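Local atomic coordinates of L-lactate dehydrogenase (Trichomonas vaginalis, PDB entry 4UUN), a protein that probably catalyses the NADH-dependent interconversion of pyruvate and L-lactate, and belongs to the malate dehydrogenase type 2 family of two-domain dehydrogenases. Residues 10-15 / 37-42; 82-87 / 124-129. All coordinates share one frame; numbering follows the deposited sequence.

Interaction 1: residues 10-15 / 37-42. With NAI (1,4-dihydronicotinamide adenine dinucleotide), chain D.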
ATOM      1  N   THR B  10     -13.840   8.700  -0.498  1.00 14.19           N
ATOM      2  CA  THR B  10     -14.890   8.607   0.523  1.00 13.84           C
ATOM      3  C   THR B  10     -14.641   7.377   1.373  1.00 15.59           C
ATOM      4  O   THR B  10     -13.927   6.468   0.956  1.00 16.90           O
ATOM      5  CB  THR B  10     -16.311   8.507  -0.082  1.00 15.35           C
ATOM      6  OG1 THR B  10     -16.456   7.271  -0.792  1.00 16.24           O
ATOM      7  CG2 THR B  10     -16.598   9.677  -1.013  1.00 14.70           C
ATOM      8  N   GLY B  11     -15.244   7.339   2.558  1.00 16.07           N
ATOM      9  CA  GLY B  11     -14.951   6.296   3.527  1.00 16.40           C
ATOM     10  C   GLY B  11     -13.452   6.214   3.786  1.00 16.44           C
ATOM     11  O   GLY B  11     -12.897   5.137   3.999  1.00 16.68           O
ATOM     12  N   ALA B  12     -12.802   7.371   3.773  1.00 16.76           N
ATOM     13  CA  ALA B  12     -11.340   7.444   3.759  1.00 16.68           C
ATOM     14  C   ALA B  12     -10.662   6.791   4.961  1.00 17.68           C
ATOM     15  O   ALA B  12      -9.506   6.411   4.868  1.00 17.51           O
ATOM     16  CB  ALA B  12     -10.879   8.897   3.624  1.00 16.23           C
ATOM     17  N   ALA B  13     -11.370   6.656   6.078  1.00 19.15           N
ATOM     18  CA  ALA B  13     -10.762   6.120   7.297  1.00 21.23           C
ATOM     19  C   ALA B  13     -10.821   4.594   7.411  1.00 21.56           C
ATOM     20  O   ALA B  13     -10.313   4.026   8.375  1.00 24.22           O
ATOM     21  CB  ALA B  13     -11.403   6.750   8.514  1.00 21.66           C
ATOM     22  N   GLY B  14     -11.445   3.932   6.445  1.00 19.24           N
ATOM     23  CA  GLY B  14     -11.539   2.482   6.460  1.00 15.71           C
ATOM     24  C   GLY B  14     -10.281   1.825   5.930  1.00 16.20           C
ATOM     25  O   GLY B  14      -9.307   2.514   5.637  1.00 14.50           O
ATOM     26  N   GLN B  15     -10.313   0.498   5.796  1.00 19.69           N
ATOM     27  CA  GLN B  15      -9.167  -0.283   5.324  1.00 21.53           C
ATOM     28  C   GLN B  15      -8.692   0.155   3.946  1.00 16.60           C
ATOM     29  O   GLN B  15      -7.500   0.366   3.710  1.00 16.90           O
ATOM     30  CB  GLN B  15      -9.537  -1.761   5.210  1.00 28.65           C
ATOM     31  CG  GLN B  15      -9.792  -2.495   6.507  1.00 36.64           C
ATOM     32  CD  GLN B  15     -10.052  -3.978   6.265  1.00 42.26           C
ATOM     33  OE1 GLN B  15      -9.320  -4.837   6.752  1.00 47.70           O
ATOM     34  NE2 GLN B  15     -11.093  -4.278   5.493  1.00 40.21           N
ATOM     35  N   LEU B  37      -5.202  15.457  -1.624  1.00 18.38           N
ATOM     36  CA  LEU B  37      -6.217  14.485  -1.232  1.00 17.19           C
ATOM     37  C   LEU B  37      -7.371  15.104  -0.454  1.00 18.30           C
ATOM     38  O   LEU B  37      -7.166  15.780   0.548  1.00 19.28           O
ATOM     39  CB  LEU B  37      -5.582  13.378  -0.392  1.00 16.66           C
ATOM     40  CG  LEU B  37      -4.479  12.555  -1.069  1.00 17.07           C
ATOM     41  CD1 LEU B  37      -3.877  11.552  -0.068  1.00 14.87           C
ATOM     42  CD2 LEU B  37      -5.000  11.845  -2.307  1.00 18.64           C
ATOM     43  N   HIS B  38      -8.587  14.856  -0.924  1.00 16.94           N
ATOM     44  CA  HIS B  38      -9.795  15.161  -0.160  1.00 16.74           C
ATOM     45  C   HIS B  38     -10.251  13.867   0.489  1.00 16.14           C
ATOM     46  O   HIS B  38     -10.567  12.895  -0.201  1.00 16.40           O
ATOM     47  CB  HIS B  38     -10.903  15.701  -1.066  1.00 18.39           C
ATOM     48  CG  HIS B  38     -10.548  16.979  -1.752  1.00 20.23           C
ATOM     49  ND1 HIS B  38     -11.248  18.149  -1.554  1.00 20.75           N
ATOM     50  CD2 HIS B  38      -9.568  17.270  -2.640  1.00 19.77           C
ATOM     51  CE1 HIS B  38     -10.710  19.108  -2.285  1.00 20.41           C
ATOM     52  NE2 HIS B  38      -9.692  18.600  -2.954  1.00 19.56           N
ATOM     53  N   LEU B  39     -10.278  13.856   1.815  1.00 13.20           N
ATOM     54  CA  LEU B  39     -10.519  12.636   2.573  1.00 14.60           C
ATOM     55  C   LEU B  39     -11.818  12.766   3.374  1.00 17.30           C
ATOM     56  O   LEU B  39     -11.872  13.492   4.371  1.00 19.94           O
ATOM     57  CB  LEU B  39      -9.315  12.368   3.482  1.00 15.04           C
ATOM     58  CG  LEU B  39      -7.967  12.232   2.753  1.00 15.36           C
ATOM     59  CD1 LEU B  39      -6.813  12.249   3.747  1.00 17.48           C
ATOM     60  CD2 LEU B  39      -7.896  10.966   1.901  1.00 15.24           C
ATOM     61  N   LEU B  40     -12.868  12.078   2.912  1.00 17.46           N
ATOM     62  CA  LEU B  40     -14.206  12.197   3.496  1.00 16.41           C
ATOM     63  C   LEU B  40     -14.599  10.967   4.306  1.00 16.82           C
ATOM     64  O   LEU B  40     -14.476   9.835   3.835  1.00 18.02           O
ATOM     65  CB  LEU B  40     -15.253  12.417   2.388  1.00 18.65           C
ATOM     66  CG  LEU B  40     -16.724  12.556   2.817  1.00 18.87           C
ATOM     67  CD1 LEU B  40     -16.955  13.834   3.616  1.00 22.27           C
ATOM     68  CD2 LEU B  40     -17.661  12.516   1.616  1.00 17.14           C
ATOM     69  N   ASP B  41     -15.084  11.188   5.521  1.00 16.60           N
ATOM     70  CA  ASP B  41     -15.710  10.108   6.282  1.00 18.28           C
ATOM     71  C   ASP B  41     -16.790  10.683   7.201  1.00 22.29           C
ATOM     72  O   ASP B  41     -17.171  11.846   7.061  1.00 23.60           O
ATOM     73  CB  ASP B  41     -14.664   9.300   7.057  1.00 18.42           C
ATOM     74  CG  ASP B  41     -15.041   7.827   7.186  1.00 21.03           C
ATOM     75  OD1 ASP B  41     -16.187   7.541   7.591  1.00 21.72           O
ATOM     76  OD2 ASP B  41     -14.201   6.949   6.868  1.00 21.14           O
ATOM     77  N   ILE B  42     -17.307   9.862   8.111  1.00 24.18           N
ATOM     78  CA  ILE B  42     -18.365  10.302   9.025  1.00 26.66           C
ATOM     79  C   ILE B  42     -17.804  10.582  10.425  1.00 27.02           C
ATOM     80  O   ILE B  42     -16.745  10.071  10.784  1.00 25.49           O
ATOM     81  CB  ILE B  42     -19.501   9.263   9.107  1.00 29.52           C
ATOM     82  CG1 ILE B  42     -18.951   7.887   9.485  1.00 34.35           C
ATOM     83  CG2 ILE B  42     -20.230   9.187   7.778  1.00 27.77           C
ATOM     84  CD1 ILE B  42     -20.021   6.899   9.910  1.00 38.44           C
TER
HETATM   85  PA  NAI D 345     -14.466  -0.354   6.154  0.79 43.01           P
HETATM   86  O1A NAI D 345     -15.687  -0.721   6.964  0.79 46.74           O
HETATM   87  O2A NAI D 345     -13.082  -0.675   6.677  0.79 38.47           O
HETATM   88  O5B NAI D 345     -14.527   1.226   5.837  0.79 39.80           O
HETATM   89  C5B NAI D 345     -15.664   1.867   5.263  0.79 37.23           C
HETATM   90  C4B NAI D 345     -15.596   3.354   5.592  0.79 34.53           C
HETATM   91  O4B NAI D 345     -16.700   4.063   5.017  0.79 35.55           O
HETATM   92  C3B NAI D 345     -15.646   3.626   7.093  0.79 31.04           C
HETATM   93  O3B NAI D 345     -14.523   4.434   7.456  0.79 27.60           O
HETATM   94  C2B NAI D 345     -16.963   4.357   7.325  0.79 32.05           C
HETATM   95  O2B NAI D 345     -16.917   5.299   8.404  0.79 29.81           O
HETATM   96  C1B NAI D 345     -17.144   5.028   5.978  0.79 35.18           C
HETATM   97  N9A NAI D 345     -18.509   5.509   5.662  0.79 35.82           N
HETATM   98  C8A NAI D 345     -19.697   4.922   5.922  0.79 35.91           C
HETATM   99  N7A NAI D 345     -20.716   5.693   5.449  0.79 35.50           N
HETATM  100  C5A NAI D 345     -20.176   6.787   4.875  0.79 36.00           C
HETATM  101  C6A NAI D 345     -20.668   8.003   4.179  0.79 38.49           C
HETATM  102  N6A NAI D 345     -21.995   8.217   4.000  0.79 41.60           N
HETATM  103  N1A NAI D 345     -19.745   8.893   3.734  0.79 35.89           N
HETATM  104  C2A NAI D 345     -18.414   8.705   3.899  0.79 32.44           C
HETATM  105  N3A NAI D 345     -17.905   7.626   4.527  0.79 31.52           N
HETATM  106  C4A NAI D 345     -18.717   6.661   5.027  0.79 34.33           C
HETATM  107  O3  NAI D 345     -14.627  -1.027   4.702  0.79 77.31           O
HETATM  108  PN  NAI D 345     -13.611  -1.341   3.492  0.79 46.80           P
HETATM  109  O1N NAI D 345     -12.973  -2.693   3.733  0.79 48.97           O
HETATM  110  O2N NAI D 345     -12.753  -0.115   3.270  0.79 43.94           O
HETATM  111  O5D NAI D 345     -14.629  -1.490   2.254  0.79 36.24           O
HETATM  112  C5D NAI D 345     -15.450  -0.385   1.911  0.79 37.01           C
HETATM  113  C4D NAI D 345     -16.438  -0.769   0.820  0.79 40.46           C
HETATM  114  O4D NAI D 345     -15.799  -1.166  -0.396  0.79 40.75           O
HETATM  115  C3D NAI D 345     -17.313  -1.940   1.225  0.79 43.39           C
HETATM  116  O3D NAI D 345     -18.424  -1.488   2.015  0.79 49.52           O
HETATM  117  C2D NAI D 345     -17.724  -2.529  -0.108  0.79 36.71           C
HETATM  118  O2D NAI D 345     -18.999  -1.995  -0.459  0.79 25.58           O
HETATM  119  C1D NAI D 345     -16.683  -2.036  -1.117  0.79 41.31           C
HETATM  120  N1N NAI D 345     -15.943  -3.110  -1.816  0.79 44.85           N
HETATM  121  C2N NAI D 345     -15.951  -3.094  -3.152  0.79 44.26           C
HETATM  122  C3N NAI D 345     -15.299  -4.035  -3.941  0.79 40.76           C
HETATM  123  C7N NAI D 345     -15.330  -3.967  -5.459  0.79 33.04           C
HETATM  124  O7N NAI D 345     -14.509  -4.462  -6.220  0.79 25.17           O
HETATM  125  N7N NAI D 345     -16.339  -3.301  -6.062  0.79 32.06           N
HETATM  126  C4N NAI D 345     -14.517  -5.141  -3.280  0.79 43.00           C
HETATM  127  C5N NAI D 345     -14.569  -5.060  -1.823  0.79 45.08           C
HETATM  128  C6N NAI D 345     -15.269  -4.057  -1.152  0.79 46.17           C
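A12 and A13 meet L40 and D41 through two hydrogen bonds. A12 N donates almost straight to L40 O (3.0 Å, 176°). A13 N donates to D41 OD2 (3.0 Å), on the lone pair away from the other oxygen. This pins the type I turn G11-G14 to the end of strand 35-40.

D41 OD2 also accepts from O3B of NADH at 2.6 Å. D41 OD1 accepts from O2B of NADH in a very short bond (2.5 Å) and from I42 N. Each oxygen thus has one backbone N-H and one ribose hydroxyl, which fixes the rotation of the group.

Apolar contact between the segments is slight. A12 CB rests on L39 CB (3.8 Å), and T10 CG2 reaches L40 CD2. With CG2 anti to its carbonyl carbon, I42 lays that methyl over a face of the adenine, 3.8 Å from NADH C5A.

At the ribose, G11 CA lies 3.2 Å from O4B of NADH. Q15 N, starting helix 15-25, bonds O2A of the adenosine-side phosphate, and Q15 NE2 bonds O1N of the nicotinamide-side phosphate. This is the glycine-rich dinucleotide-binding loop. A carboxylate paired with both ribose hydroxyls suits NADH and would probably repel a 2'-phosphate.

Interaction 2: residues 82-87 / 124-129. With NAI (1,4-dihydronicotinamide adenine dinucleotide), chain D.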
ATOM      1  N   CYS B  82     -10.777  13.706  -9.732  1.00 14.65           N
ATOM      2  CA  CYS B  82     -11.326  12.349  -9.748  1.00 13.48           C
ATOM      3  C   CYS B  82     -11.768  11.931  -8.354  1.00 14.32           C
ATOM      4  O   CYS B  82     -11.470  12.610  -7.363  1.00 14.78           O
ATOM      5  CB  CYS B  82     -10.330  11.338 -10.335  1.00 11.23           C
ATOM      6  SG  CYS B  82      -8.824  11.088  -9.352  1.00 16.32           S
ATOM      7  N   ALA B  83     -12.509  10.829  -8.282  1.00 16.15           N
ATOM      8  CA  ALA B  83     -13.058  10.368  -7.014  1.00 16.20           C
ATOM      9  C   ALA B  83     -13.109   8.855  -6.937  1.00 15.52           C
ATOM     10  O   ALA B  83     -13.462   8.176  -7.914  1.00 15.27           O
ATOM     11  CB  ALA B  83     -14.447  10.939  -6.805  1.00 18.26           C
ATOM     12  N   PHE B  84     -12.750   8.343  -5.764  1.00 13.05           N
ATOM     13  CA  PHE B  84     -12.896   6.937  -5.435  1.00 14.26           C
ATOM     14  C   PHE B  84     -14.038   6.839  -4.425  1.00 14.89           C
ATOM     15  O   PHE B  84     -13.857   7.147  -3.241  1.00 14.84           O
ATOM     16  CB  PHE B  84     -11.592   6.388  -4.834  1.00 15.34           C
ATOM     17  CG  PHE B  84     -10.428   6.376  -5.796  1.00 14.88           C
ATOM     18  CD1 PHE B  84      -9.658   7.512  -5.996  1.00 14.87           C
ATOM     19  CD2 PHE B  84     -10.094   5.221  -6.486  1.00 13.86           C
ATOM     20  CE1 PHE B  84      -8.592   7.496  -6.874  1.00 13.40           C
ATOM     21  CE2 PHE B  84      -9.030   5.200  -7.366  1.00 13.08           C
ATOM     22  CZ  PHE B  84      -8.277   6.332  -7.562  1.00 13.46           C
ATOM     23  N   LEU B  85     -15.221   6.453  -4.899  1.00 13.88           N
ATOM     24  CA  LEU B  85     -16.390   6.355  -4.029  1.00 13.57           C
ATOM     25  C   LEU B  85     -16.425   4.983  -3.371  1.00 12.57           C
ATOM     26  O   LEU B  85     -17.074   4.048  -3.860  1.00 12.18           O
ATOM     27  CB  LEU B  85     -17.679   6.622  -4.804  1.00 14.15           C
ATOM     28  CG  LEU B  85     -17.760   7.955  -5.552  1.00 15.39           C
ATOM     29  CD1 LEU B  85     -19.149   8.127  -6.157  1.00 17.45           C
ATOM     30  CD2 LEU B  85     -17.428   9.134  -4.645  1.00 15.23           C
ATOM     31  N   VAL B  86     -15.728   4.889  -2.245  1.00 11.84           N
ATOM     32  CA  VAL B  86     -15.549   3.632  -1.531  1.00 12.95           C
ATOM     33  C   VAL B  86     -16.657   3.406  -0.511  1.00 12.66           C
ATOM     34  O   VAL B  86     -17.128   2.286  -0.324  1.00 12.11           O
ATOM     35  CB  VAL B  86     -14.176   3.633  -0.812  1.00 14.81           C
ATOM     36  CG1 VAL B  86     -13.986   2.378   0.012  1.00 16.14           C
ATOM     37  CG2 VAL B  86     -13.049   3.792  -1.831  1.00 14.46           C
ATOM     38  N   ALA B  87     -17.078   4.474   0.150  1.00 13.48           N
ATOM     39  CA  ALA B  87     -18.100   4.369   1.190  1.00 14.98           C
ATOM     40  C   ALA B  87     -19.437   3.872   0.646  1.00 15.44           C
ATOM     41  O   ALA B  87     -19.856   4.268  -0.435  1.00 13.29           O
ATOM     42  CB  ALA B  87     -18.295   5.714   1.853  1.00 15.24           C
ATOM     43  N   LYS B 124     -13.610  12.426 -12.981  1.00 15.28           N
ATOM     44  CA  LYS B 124     -13.731  10.997 -13.244  1.00 15.63           C
ATOM     45  C   LYS B 124     -14.068  10.243 -11.954  1.00 14.29           C
ATOM     46  O   LYS B 124     -13.250  10.137 -11.024  1.00 13.86           O
ATOM     47  CB  LYS B 124     -12.455  10.463 -13.895  1.00 18.47           C
ATOM     48  CG  LYS B 124     -12.247  11.023 -15.300  1.00 21.66           C
ATOM     49  CD  LYS B 124     -11.048  10.424 -16.022  1.00 24.25           C
ATOM     50  CE  LYS B 124     -11.176  10.673 -17.525  1.00 28.43           C
ATOM     51  NZ  LYS B 124     -10.022  10.192 -18.320  1.00 31.11           N
ATOM     52  N   VAL B 125     -15.286   9.717 -11.923  1.00 13.23           N
ATOM     53  CA  VAL B 125     -15.868   9.140 -10.727  1.00 14.42           C
ATOM     54  C   VAL B 125     -15.870   7.618 -10.822  1.00 12.18           C
ATOM     55  O   VAL B 125     -16.599   7.038 -11.630  1.00 11.32           O
ATOM     56  CB  VAL B 125     -17.314   9.642 -10.536  1.00 15.36           C
ATOM     57  CG1 VAL B 125     -17.910   9.110  -9.241  1.00 15.41           C
ATOM     58  CG2 VAL B 125     -17.360  11.167 -10.558  1.00 16.55           C
ATOM     59  N   LEU B 126     -15.055   6.977  -9.990  1.00 12.44           N
ATOM     60  CA  LEU B 126     -15.011   5.523  -9.902  1.00 11.41           C
ATOM     61  C   LEU B 126     -15.813   5.004  -8.705  1.00 12.01           C
ATOM     62  O   LEU B 126     -15.463   5.254  -7.548  1.00 13.38           O
ATOM     63  CB  LEU B 126     -13.562   5.050  -9.791  1.00 10.69           C
ATOM     64  CG  LEU B 126     -13.360   3.543  -9.602  1.00 11.00           C
ATOM     65  CD1 LEU B 126     -14.096   2.724 -10.692  1.00 11.60           C
ATOM     66  CD2 LEU B 126     -11.871   3.234  -9.594  1.00 11.50           C
ATOM     67  N   VAL B 127     -16.884   4.272  -8.986  1.00 11.67           N
ATOM     68  CA  VAL B 127     -17.755   3.742  -7.944  1.00 12.94           C
ATOM     69  C   VAL B 127     -17.322   2.344  -7.514  1.00 14.29           C
ATOM     70  O   VAL B 127     -17.258   1.405  -8.324  1.00 12.85           O
ATOM     71  CB  VAL B 127     -19.216   3.727  -8.401  1.00 14.30           C
ATOM     72  CG1 VAL B 127     -20.133   3.250  -7.282  1.00 13.70           C
ATOM     73  CG2 VAL B 127     -19.612   5.114  -8.846  1.00 16.10           C
ATOM     74  N   ILE B 128     -17.028   2.224  -6.222  1.00 13.92           N
ATOM     75  CA  ILE B 128     -16.469   1.010  -5.656  1.00 12.50           C
ATOM     76  C   ILE B 128     -17.425   0.404  -4.633  1.00 12.11           C
ATOM     77  O   ILE B 128     -17.660  -0.786  -4.650  1.00 12.81           O
ATOM     78  CB  ILE B 128     -15.091   1.304  -5.017  1.00 11.45           C
ATOM     79  CG1 ILE B 128     -14.097   1.724  -6.110  1.00 10.70           C
ATOM     80  CG2 ILE B 128     -14.571   0.098  -4.260  1.00 12.65           C
ATOM     81  CD1 ILE B 128     -12.794   2.319  -5.582  1.00  8.88           C
ATOM     82  N   GLY B 129     -17.992   1.227  -3.756  1.00 13.58           N
ATOM     83  CA  GLY B 129     -18.972   0.765  -2.784  1.00 14.58           C
ATOM     84  C   GLY B 129     -20.138  -0.006  -3.388  1.00 14.20           C
ATOM     85  O   GLY B 129     -20.697   0.388  -4.414  1.00 12.76           O
TER
HETATM   86  PA  NAI D 345     -14.466  -0.354   6.154  0.79 43.01           P
HETATM   87  O1A NAI D 345     -15.687  -0.721   6.964  0.79 46.74           O
HETATM   88  O2A NAI D 345     -13.082  -0.675   6.677  0.79 38.47           O
HETATM   89  O5B NAI D 345     -14.527   1.226   5.837  0.79 39.80           O
HETATM   90  C5B NAI D 345     -15.664   1.867   5.263  0.79 37.23           C
HETATM   91  C4B NAI D 345     -15.596   3.354   5.592  0.79 34.53           C
HETATM   92  O4B NAI D 345     -16.700   4.063   5.017  0.79 35.55           O
HETATM   93  C3B NAI D 345     -15.646   3.626   7.093  0.79 31.04           C
HETATM   94  O3B NAI D 345     -14.523   4.434   7.456  0.79 27.60           O
HETATM   95  C2B NAI D 345     -16.963   4.357   7.325  0.79 32.05           C
HETATM   96  O2B NAI D 345     -16.917   5.299   8.404  0.79 29.81           O
HETATM   97  C1B NAI D 345     -17.144   5.028   5.978  0.79 35.18           C
HETATM   98  N9A NAI D 345     -18.509   5.509   5.662  0.79 35.82           N
HETATM   99  C8A NAI D 345     -19.697   4.922   5.922  0.79 35.91           C
HETATM  100  N7A NAI D 345     -20.716   5.693   5.449  0.79 35.50           N
HETATM  101  C5A NAI D 345     -20.176   6.787   4.875  0.79 36.00           C
HETATM  102  C6A NAI D 345     -20.668   8.003   4.179  0.79 38.49           C
HETATM  103  N6A NAI D 345     -21.995   8.217   4.000  0.79 41.60           N
HETATM  104  N1A NAI D 345     -19.745   8.893   3.734  0.79 35.89           N
HETATM  105  C2A NAI D 345     -18.414   8.705   3.899  0.79 32.44           C
HETATM  106  N3A NAI D 345     -17.905   7.626   4.527  0.79 31.52           N
HETATM  107  C4A NAI D 345     -18.717   6.661   5.027  0.79 34.33           C
HETATM  108  O3  NAI D 345     -14.627  -1.027   4.702  0.79 77.31           O
HETATM  109  PN  NAI D 345     -13.611  -1.341   3.492  0.79 46.80           P
HETATM  110  O1N NAI D 345     -12.973  -2.693   3.733  0.79 48.97           O
HETATM  111  O2N NAI D 345     -12.753  -0.115   3.270  0.79 43.94           O
HETATM  112  O5D NAI D 345     -14.629  -1.490   2.254  0.79 36.24           O
HETATM  113  C5D NAI D 345     -15.450  -0.385   1.911  0.79 37.01           C
HETATM  114  C4D NAI D 345     -16.438  -0.769   0.820  0.79 40.46           C
HETATM  115  O4D NAI D 345     -15.799  -1.166  -0.396  0.79 40.75           O
HETATM  116  C3D NAI D 345     -17.313  -1.940   1.225  0.79 43.39           C
HETATM  117  O3D NAI D 345     -18.424  -1.488   2.015  0.79 49.52           O
HETATM  118  C2D NAI D 345     -17.724  -2.529  -0.108  0.79 36.71           C
HETATM  119  O2D NAI D 345     -18.999  -1.995  -0.459  0.79 25.58           O
HETATM  120  C1D NAI D 345     -16.683  -2.036  -1.117  0.79 41.31           C
HETATM  121  N1N NAI D 345     -15.943  -3.110  -1.816  0.79 44.85           N
HETATM  122  C2N NAI D 345     -15.951  -3.094  -3.152  0.79 44.26           C
HETATM  123  C3N NAI D 345     -15.299  -4.035  -3.941  0.79 40.76           C
HETATM  124  C7N NAI D 345     -15.330  -3.967  -5.459  0.79 33.04           C
HETATM  125  O7N NAI D 345     -14.509  -4.462  -6.220  0.79 25.17           O
HETATM  126  N7N NAI D 345     -16.339  -3.301  -6.062  0.79 32.06           N
HETATM  127  C4N NAI D 345     -14.517  -5.141  -3.280  0.79 43.00           C
HETATM  128  C5N NAI D 345     -14.569  -5.060  -1.823  0.79 45.08           C
HETATM  129  C6N NAI D 345     -15.269  -4.057  -1.152  0.79 46.17           C
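L85 O is gripped by two backbone N-H groups, I128 N and G129 N, each at 3.0 Å. G129 N lies in the carbonyl plane, nearly straight (175°). I128 N comes from above that plane. Both strands end here, and L85 is the centre of an inverse gamma turn.

Before this point the parallel ladder is regular. A83 N bonds K124 O, L126 N bonds A83 O, and L85 N bonds L126 O, all at 2.9 Å.

On one face of the sheet, L85 CD1 presses on V125 CG1 (3.5 Å, tight for two carbons) and touches V127 CG2. With CG beside its backbone N (chi1 -56°), L85 lies across both valines. On the other face, I128 CD1 sits at the edge of the F84 ring, 4.1 Å from CD2. L126 CD2 reaches the same ring atom obliquely. I128 and V86 run side by side.

The loops after the strands meet NADH. I128 O accepts from N7N of the carboxamide (3.2 Å), and I128 CG2 touches nicotinamide C2N. A87 CB lies over a face of the adenine, 3.3 Å from NADH N3A. Helix 97-118 joins the strands in a beta-alpha-beta crossover of the Rossmann fold.

The two contacts follow one another along the chain and neither nest nor cross. From the N terminus, strand 5-10 leads into segment 10-15. Helix 15-25 then carries the chain to strand 35-40, where interaction 1 closes the first loop. The chain next makes strand 64-70 before reaching strand 82-85. Helix 97-118 leads on to strand 124-127, and interaction 2 closes there. Strand 5-10 lies between strands 35-40 and 82-85, so one parallel sheet joins both contacts. T10 links them directly: its OG1 is hydrogen-bonded to A87 N. The adenine of NADH lies between A87 and I42, one from each contact. Interaction 1 also holds the adenosine ribose and the diphosphate, interaction 2 the nicotinamide.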